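Local coordinates for cupin type-2 domain-containing protein (Burkholderia xenovorans, PDB 2O8Q) that is of unknown function but binds a nickel ion within a cupin-like beta fold, at residues H101-L104 with R105-D108. Residues are numbered along the deposited sequence; the frame is centred on the assembly and turned at random.
Sequences HREL and RHSD. With NI (nickel (II) ion), chain C.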
# COMPACT_ATOMS: atom_id res chain seq x y z
N HIS A 101 -4.06 18.94 9.37
CA HIS A 101 -4.23 19.89 8.28
C HIS A 101 -5.64 20.46 8.26
O HIS A 101 -6.54 20.02 8.97
CB HIS A 101 -3.92 19.25 6.93
CG HIS A 101 -4.89 18.19 6.57
ND1 HIS A 101 -4.95 16.97 7.21
CD2 HIS A 101 -5.92 18.19 5.68
CE1 HIS A 101 -5.97 16.28 6.73
NE2 HIS A 101 -6.56 16.98 5.79
N ARG A 102 -5.85 21.47 7.42
CA ARG A 102 -7.18 22.00 7.25
C ARG A 102 -7.23 22.66 5.87
O ARG A 102 -6.17 22.92 5.28
CB ARG A 102 -7.55 22.97 8.39
CG ARG A 102 -6.67 24.20 8.50
CD ARG A 102 -7.14 25.14 9.59
NE ARG A 102 -6.26 26.28 9.79
CZ ARG A 102 -6.57 27.32 10.58
NH1 ARG A 102 -7.74 27.32 11.21
NH2 ARG A 102 -5.72 28.33 10.74
N GLU A 103 -8.45 22.88 5.38
CA GLU A 103 -8.67 23.60 4.12
C GLU A 103 -9.14 24.99 4.44
O GLU A 103 -10.12 25.14 5.17
CB GLU A 103 -9.72 22.93 3.24
CG GLU A 103 -9.79 23.56 1.86
CD GLU A 103 -11.19 24.06 1.52
OE1 GLU A 103 -12.20 23.43 1.94
OE2 GLU A 103 -11.27 25.10 0.83
N LEU A 104 -8.41 25.99 3.94
CA LEU A 104 -8.72 27.38 4.28
C LEU A 104 -9.77 28.02 3.39
O LEU A 104 -10.61 28.78 3.87
CB LEU A 104 -7.46 28.21 4.23
CG LEU A 104 -6.35 27.83 5.22
CD1 LEU A 104 -5.15 28.81 5.12
CD2 LEU A 104 -6.88 27.84 6.66
N ARG A 105 -9.74 27.71 2.10
CA ARG A 105 -10.64 28.33 1.14
C ARG A 105 -10.41 27.69 -0.20
O ARG A 105 -9.35 27.11 -0.43
CB ARG A 105 -10.40 29.85 1.05
CG ARG A 105 -8.93 30.30 0.96
CD ARG A 105 -8.73 31.80 0.96
NE ARG A 105 -9.26 32.47 2.14
CZ ARG A 105 -8.64 32.56 3.31
NH1 ARG A 105 -7.46 31.98 3.47
NH2 ARG A 105 -9.18 33.23 4.31
N HIS A 106 -11.38 27.85 -1.10
CA HIS A 106 -11.23 27.34 -2.48
C HIS A 106 -12.08 28.13 -3.46
O HIS A 106 -13.01 28.84 -3.09
CB HIS A 106 -11.58 25.86 -2.56
CG HIS A 106 -12.96 25.57 -2.12
ND1 HIS A 106 -13.25 25.25 -0.81
CD2 HIS A 106 -14.15 25.60 -2.78
CE1 HIS A 106 -14.56 25.09 -0.69
NE2 HIS A 106 -15.13 25.29 -1.87
N SER A 107 -11.75 27.96 -4.73
CA SER A 107 -12.50 28.57 -5.79
C SER A 107 -13.85 27.84 -6.05
O SER A 107 -14.01 26.67 -5.74
CB SER A 107 -11.67 28.61 -7.06
OG SER A 107 -11.51 27.32 -7.62
N ASP A 108 -14.80 28.60 -6.65
CA ASP A 108 -16.09 28.04 -6.97
C ASP A 108 -16.02 26.94 -7.98
O ASP A 108 -16.93 26.11 -8.04
CB ASP A 108 -17.02 29.09 -7.56
CG ASP A 108 -17.54 30.04 -6.55
OD1 ASP A 108 -17.51 29.70 -5.33
OD2 ASP A 108 -18.02 31.12 -7.00
NI NI C . -8.57 16.66 5.09
O HOH W 1 -7.87 15.94 3.22
O HOH W 2 -10.60 16.60 4.40
O HOH W 3 -8.57 18.63 4.23
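Glu103 and His106 join their side chains three residues apart on strand 101-106. His106 ND1 donates a hydrogen bond to Glu103 OE2, 2.6 Å long and nearly straight at 166°. OE2 lies in the plane of the imidazole ring, at its edge, and is met on its syn side. Glu103 reaches along the strand because CG is anti to the backbone N (chi1 -172°) and the chain then bends at chi2. The bond should fix the rotation of the ring, which also meets Phe26.

Between them, Leu104 packs its side chain on Glu76 and Glu78 of strand 74-79. The Arg105 chain bends about its CG–CD bond and folds back over Leu104. Leu104 O then lies over one face of the guanidinium, and NH1 comes to 3.8 Å from Leu104 CB. NH1 also forms a salt bridge with Glu76.

Earlier on the strand, His101 NE2 binds the nickel ion at 2.1 Å. Three waters, His59 and His61 complete the six ligands. Leu104 and Arg105 both face Glu76, and both make backbone hydrogen bonds to it. This is a classic beta bulge in strand 101-106, where it pairs antiparallel with strand 74-79 in the cupin fold.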